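Local coordinates for Lmo0547 protein (Listeria monocytogenes, PDB 4R9N), which is probably a sugar-responsive transcriptional regulator of the SorC/DeoR type, represented here by its putative sugar-binding domain, at residues Q9-K14 against E18-V23; Y43-R48 against V242-D247. All blocks are in the same frame, centred on the assembly; numbering follows the deposited sequence. Where two conformers were deposited one is given.

Contact 1 and contact 2 meet on the same parallel sheet, with centres about 11 Å apart. Strand 19-23 is the outermost strand on its side and strand 242-246 is its neighbour; Ile21 N lies 2.8 Å from Ile243 O, and Val23 N lies 2.9 Å from Ile245 O. Helix 3-15 packs on one face of this pair in contact 1, while helix 30-49 packs on the other in contact 2. A polar link runs from one contact to the other: Arg48, on the helix of contact 2, forms salt bridges to Glu18 and Glu19 of contact 1. Both are structural packing within the putative sugar-binding domain, with no sugar site assigned to these residues.

Contact 1: Q9-K14 against E18-V23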
loop_
_atom_site.group_PDB
_atom_site.type_symbol
_atom_site.label_atom_id
_atom_site.label_comp_id
_atom_site.label_asym_id
_atom_site.label_seq_id
_atom_site.Cartn_x
_atom_site.Cartn_y
_atom_site.Cartn_z
ATOM N N GLN A 9 -21.608 3.608 0.659
ATOM C CA GLN A 9 -22.525 2.561 0.160
ATOM C C GLN A 9 -22.352 2.269 -1.283
ATOM O O GLN A 9 -22.293 1.138 -1.720
ATOM C CB GLN A 9 -23.984 3.015 0.321
ATOM C CG GLN A 9 -24.474 2.976 1.744
ATOM C CD GLN A 9 -26.000 2.986 1.845
ATOM O OE1 GLN A 9 -26.657 3.959 1.468
ATOM N NE2 GLN A 9 -26.561 1.895 2.359
ATOM N N LYS A 10 -22.330 3.330 -2.074
ATOM C CA LYS A 10 -22.226 3.176 -3.510
ATOM C C LYS A 10 -20.931 2.499 -3.898
ATOM O O LYS A 10 -20.917 1.657 -4.742
ATOM C CB LYS A 10 -22.356 4.524 -4.202
ATOM C CG LYS A 10 -23.813 4.923 -4.366
ATOM C CD LYS A 10 -23.949 6.381 -4.708
ATOM C CE LYS A 10 -25.391 6.841 -4.530
ATOM N NZ LYS A 10 -25.592 8.083 -5.306
ATOM N N LEU A 11 -19.835 2.898 -3.270
ATOM C CA LEU A 11 -18.531 2.291 -3.527
ATOM C C LEU A 11 -18.468 0.826 -3.092
ATOM O O LEU A 11 -17.879 -0.007 -3.782
ATOM C CB LEU A 11 -17.437 3.073 -2.796
ATOM C CG LEU A 11 -17.126 4.445 -3.353
ATOM C CD1 LEU A 11 -16.438 5.299 -2.324
ATOM C CD2 LEU A 11 -16.259 4.313 -4.600
ATOM N N GLU A 12 -19.078 0.508 -1.964
ATOM C CA GLU A 12 -19.072 -0.860 -1.484
ATOM C C GLU A 12 -19.813 -1.782 -2.451
ATOM O O GLU A 12 -19.332 -2.889 -2.767
ATOM C CB GLU A 12 -19.651 -0.958 -0.074
ATOM C CG GLU A 12 -18.769 -0.256 0.951
ATOM C CD GLU A 12 -19.445 0.202 2.227
ATOM O OE1 GLU A 12 -20.671 0.004 2.346
ATOM O OE2 GLU A 12 -18.736 0.802 3.112
ATOM N N GLU A 13 -20.935 -1.303 -2.964
ATOM C CA GLU A 13 -21.759 -2.055 -3.907
ATOM C C GLU A 13 -21.032 -2.196 -5.240
ATOM O O GLU A 13 -20.980 -3.259 -5.828
ATOM C CB GLU A 13 -23.127 -1.344 -4.094
ATOM C CG GLU A 13 -23.956 -1.249 -2.818
ATOM C CD GLU A 13 -25.097 -0.204 -2.809
ATOM O OE1 GLU A 13 -25.356 0.522 -3.806
ATOM O OE2 GLU A 13 -25.756 -0.095 -1.752
ATOM N N LYS A 14 -20.477 -1.091 -5.740
ATOM C CA LYS A 14 -19.792 -1.138 -6.998
ATOM C C LYS A 14 -18.637 -2.147 -6.992
ATOM O O LYS A 14 -18.544 -3.024 -7.861
ATOM C CB LYS A 14 -19.318 0.272 -7.437
ATOM C CG LYS A 14 -18.594 0.337 -8.773
ATOM C CD LYS A 14 -18.450 1.772 -9.270
ATOM C CE LYS A 14 -17.598 1.896 -10.498
ATOM N NZ LYS A 14 -18.379 1.828 -11.723
ATOM N N GLU A 18 -15.522 -4.622 1.613
ATOM C CA GLU A 18 -15.910 -4.766 3.003
ATOM C C GLU A 18 -16.312 -3.388 3.576
ATOM O O GLU A 18 -17.348 -3.243 4.299
ATOM C CB GLU A 18 -14.736 -5.404 3.760
ATOM C CG GLU A 18 -14.910 -5.590 5.252
ATOM C CD GLU A 18 -13.633 -6.102 5.922
ATOM O OE1 GLU A 18 -12.753 -6.661 5.224
ATOM O OE2 GLU A 18 -13.487 -5.911 7.146
ATOM N N GLU A 19 -15.524 -2.368 3.280
ATOM C CA GLU A 19 -15.802 -1.030 3.749
ATOM C C GLU A 19 -15.152 0.050 2.910
ATOM O O GLU A 19 -14.030 -0.111 2.424
ATOM C CB GLU A 19 -15.370 -0.845 5.217
ATOM C CG GLU A 19 -15.816 0.515 5.774
ATOM C CD GLU A 19 -15.417 0.790 7.217
ATOM O OE1 GLU A 19 -14.584 0.036 7.787
ATOM O OE2 GLU A 19 -15.961 1.775 7.823
ATOM N N ALA A 20 -15.834 1.168 2.758
ATOM C CA ALA A 20 -15.270 2.366 2.146
ATOM C C ALA A 20 -15.372 3.509 3.139
ATOM O O ALA A 20 -16.452 3.748 3.703
ATOM C CB ALA A 20 -15.943 2.668 0.803
ATOM N N ILE A 21 -14.249 4.164 3.419
ATOM C CA ILE A 21 -14.233 5.319 4.267
ATOM C C ILE A 21 -13.972 6.563 3.411
ATOM O O ILE A 21 -12.929 6.640 2.722
ATOM C CB ILE A 21 -13.114 5.171 5.300
ATOM C CG1 ILE A 21 -13.390 3.941 6.178
ATOM C CG2 ILE A 21 -13.014 6.474 6.079
ATOM C CD1 ILE A 21 -12.123 3.288 6.737
ATOM N N VAL A 22 -14.954 7.441 3.317
ATOM C CA VAL A 22 -14.863 8.550 2.405
ATOM C C VAL A 22 -14.754 9.795 3.232
ATOM O O VAL A 22 -15.590 10.057 4.110
ATOM C CB VAL A 22 -16.084 8.701 1.455
ATOM C CG1 VAL A 22 -15.879 9.903 0.585
ATOM C CG2 VAL A 22 -16.246 7.495 0.567
ATOM N N VAL A 23 -13.786 10.618 2.874
ATOM C CA VAL A 23 -13.414 11.769 3.663
ATOM C C VAL A 23 -13.898 13.012 2.945
ATOM O O VAL A 23 -13.613 13.182 1.783
ATOM C CB VAL A 23 -11.860 11.754 3.845
ATOM C CG1 VAL A 23 -11.351 13.079 4.305
ATOM C CG2 VAL A 23 -11.471 10.636 4.819
#
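Leu11 lies over Ala20 and Val22 with two different parts of its side chain. Its CB sits 3.9 Å from Ala20 CB, low on both side chains, while the CD1 branch continues along the strand to meet Val22 CG2 at 3.6 Å. The Leu11 and Val22 side chains cross at about a right angle, and a methyl branch of each makes the touch. Because CG of Leu11 is anti to its carbonyl carbon (chi1 -71°), the isobutyl group lies on the side of its own backbone N and extends toward Val22. Alternation along the strand gives Ala20 and Val22 to this helix, while Ile21 points to the other face, where it packs on Thr44 of helix 30-49.

The nearest CA atoms across the contact are those of Glu12 and Ala20, 6.2 Å apart. Only three residues separate the two segments, and helix 3-15 turns back along edge strand 19-23 of a parallel sheet of Rossmann-like type, consistent with the family assignment; the segment directions differ by 145° and the axes approach to 7.4 Å. Helix 247-253 borders the same apolar patch, with Ala250 and Ile253 against Leu11.

The polar tie comes from Glu12, whose chain is extended beyond CG and carries the carboxylate to the strand backbone. Ala20 N donates to Glu12 OE2 at 2.9 Å, with an N-H...O angle of 158°, and the oxygen accepts through its anti lone pair. The CG methylene of Glu12 lies beside the Ala20 methyl, 4.1 Å from Ala20 CB. Glu8 OE2 also accepts a hydrogen bond, from Val22 N, so that two carboxylates of the helix serve alternate N-H groups along this edge of the sheet.

Contact 2: Y43-R48 against V242-D247; sequences YTLSKR and VIVITD
Arg48 lays one face of its guanidinium against Val242, whose CG2 methyl stands 3.8 Å above the plane and is displaced toward its rim. The methyl is 3.8 Å from Arg48 NH2 and 3.9 Å from Arg48 CZ, and the two side chains approach from opposite directions. The arginine chain is extended through chi2 (175°), then turns at chi3 (-104°) and again about the next bond to present that face.

This is the closer half of the contact. The other is looser: Leu45 CD2 and Val244 CG2 come only to 4.2 Å. Both residues are buried; Leu45 also packs on Val219 of the next strand and Val244 on Leu37 and Ala41 of the same helix. Here the backbones come nearest, with 9.2 Å between Leu45 CA and Val244 CA. On the solvent side of helix 30-49, Tyr43 and Lys47 are exposed.

The contact joins that helix to an inner strand of the parallel sheet, across the face bearing Val242 and Val244; Ile243 projects to the opposite face. Nothing here is hydrogen-bonded between the two segments, and the total buried area is 147 Å². Instead, salt bridges from Arg48 NH2 to Glu19 and from NH1 to Glu18 balance the charge and probably fix the rotation of the guanidinium, so that its face can lie on the Val242 methyl while the helix is joined to the start of strand 19-23.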
loop_
_atom_site.group_PDB
_atom_site.type_symbol
_atom_site.label_atom_id
_atom_site.label_comp_id
_atom_site.label_asym_id
_atom_site.label_seq_id
_atom_site.Cartn_x
_atom_site.Cartn_y
_atom_site.Cartn_z
ATOM N N TYR A 43 -7.018 8.100 12.274
ATOM C CA TYR A 43 -8.047 8.101 13.314
ATOM C C TYR A 43 -8.937 6.896 13.168
ATOM O O TYR A 43 -9.107 6.127 14.130
ATOM C CB TYR A 43 -8.851 9.369 13.283
ATOM C CG TYR A 43 -10.068 9.337 14.183
ATOM C CD1 TYR A 43 -9.954 9.222 15.572
ATOM C CD2 TYR A 43 -11.301 9.369 13.636
ATOM C CE1 TYR A 43 -11.061 9.162 16.398
ATOM C CE2 TYR A 43 -12.413 9.318 14.430
ATOM C CZ TYR A 43 -12.303 9.212 15.815
ATOM O OH TYR A 43 -13.479 9.158 16.575
ATOM N N THR A 44 -9.473 6.675 11.981
ATOM C CA THR A 44 -10.384 5.598 11.783
ATOM C C THR A 44 -9.746 4.231 11.799
ATOM O O THR A 44 -10.284 3.283 12.433
ATOM C CB THR A 44 -11.156 5.758 10.496
ATOM O OG1 THR A 44 -11.931 6.948 10.601
ATOM C CG2 THR A 44 -12.095 4.568 10.300
ATOM N N LEU A 45 -8.575 4.104 11.165
ATOM C CA LEU A 45 -7.919 2.821 11.125
ATOM C C LEU A 45 -7.290 2.384 12.445
ATOM O O LEU A 45 -7.202 1.174 12.673
ATOM C CB LEU A 45 -6.910 2.731 9.994
ATOM C CG LEU A 45 -7.466 2.922 8.556
ATOM C CD1 LEU A 45 -6.296 2.894 7.577
ATOM C CD2 LEU A 45 -8.499 1.887 8.107
ATOM N N SER A 46 -6.962 3.330 13.333
ATOM C CA SER A 46 -6.432 2.972 14.667
ATOM C C SER A 46 -7.441 2.077 15.368
ATOM O O SER A 46 -7.077 1.115 16.055
ATOM C CB SER A 46 -6.133 4.217 15.529
ATOM O OG SER A 46 -7.322 4.936 15.709
ATOM N N LYS A 47 -8.716 2.313 15.121
ATOM C CA LYS A 47 -9.778 1.497 15.743
ATOM C C LYS A 47 -9.849 0.022 15.269
ATOM O O LYS A 47 -10.095 -0.874 16.038
ATOM C CB LYS A 47 -11.144 2.142 15.512
ATOM C CG LYS A 47 -11.532 3.162 16.567
ATOM C CD LYS A 47 -11.158 4.557 16.220
ATOM C CE LYS A 47 -12.204 5.571 16.747
ATOM N NZ LYS A 47 -11.989 5.814 18.198
ATOM N N ARG A 48 -9.589 -0.200 13.997
ATOM C CA ARG A 48 -9.512 -1.496 13.416
ATOM C C ARG A 48 -8.234 -2.200 13.864
ATOM O O ARG A 48 -8.222 -3.434 14.215
ATOM C CB ARG A 48 -9.494 -1.309 11.906
ATOM C CG ARG A 48 -9.867 -2.469 11.091
ATOM C CD ARG A 48 -9.904 -2.069 9.629
ATOM N NE ARG A 48 -11.252 -1.903 9.125
ATOM C CZ ARG A 48 -12.007 -2.905 8.700
ATOM N NH1 ARG A 48 -11.555 -4.166 8.773
ATOM N NH2 ARG A 48 -13.214 -2.640 8.206
ATOM N N VAL A 242 -10.798 -2.629 1.874
ATOM C CA VAL A 242 -11.221 -1.424 2.533
ATOM C C VAL A 242 -10.443 -0.304 1.829
ATOM O O VAL A 242 -9.171 -0.375 1.634
ATOM C CB VAL A 242 -10.821 -1.447 4.044
ATOM C CG1 VAL A 242 -11.094 -0.099 4.699
ATOM C CG2 VAL A 242 -11.505 -2.613 4.802
ATOM N N ILE A 243 -11.149 0.706 1.427
ATOM C CA ILE A 243 -10.503 1.902 0.881
ATOM C C ILE A 243 -10.777 3.101 1.707
ATOM O O ILE A 243 -11.904 3.256 2.288
ATOM C CB ILE A 243 -10.928 2.234 -0.561
ATOM C CG1 ILE A 243 -12.430 2.381 -0.734
ATOM C CG2 ILE A 243 -10.382 1.208 -1.531
ATOM C CD1 ILE A 243 -12.735 2.988 -2.091
ATOM N N VAL A 244 -9.773 3.960 1.814
ATOM C CA VAL A 244 -9.884 5.248 2.455
ATOM C C VAL A 244 -9.515 6.238 1.366
ATOM O O VAL A 244 -8.366 6.237 0.867
ATOM C CB VAL A 244 -8.941 5.426 3.671
ATOM C CG1 VAL A 244 -9.260 6.714 4.366
ATOM C CG2 VAL A 244 -9.143 4.269 4.655
ATOM N N ILE A 245 -10.510 7.019 0.948
ATOM C CA ILE A 245 -10.359 8.004 -0.110
ATOM C C ILE A 245 -11.195 9.237 0.132
ATOM O O ILE A 245 -12.072 9.245 1.003
ATOM C CB ILE A 245 -10.684 7.466 -1.516
ATOM C CG1 ILE A 245 -12.133 7.031 -1.605
ATOM C CG2 ILE A 245 -9.704 6.346 -1.925
ATOM C CD1 ILE A 245 -12.522 6.687 -3.053
ATOM N N THR A 246 -10.923 10.259 -0.657
ATOM C CA THR A 246 -11.605 11.518 -0.558
ATOM C C THR A 246 -12.931 11.418 -1.294
ATOM O O THR A 246 -13.140 10.553 -2.138
ATOM C CB THR A 246 -10.826 12.691 -1.190
ATOM O OG1 THR A 246 -10.592 12.459 -2.562
ATOM C CG2 THR A 246 -9.528 12.980 -0.467
ATOM N N ASP A 247 -13.822 12.319 -1.000
ATOM C CA ASP A 247 -15.099 12.337 -1.754
ATOM C C ASP A 247 -14.926 12.733 -3.204
ATOM O O ASP A 247 -15.668 12.258 -4.081
ATOM C CB ASP A 247 -16.166 13.217 -1.047
ATOM C CG ASP A 247 -15.696 14.595 -0.757
ATOM O OD1 ASP A 247 -14.535 14.965 -1.126
ATOM O OD2 ASP A 247 -16.531 15.337 -0.133
#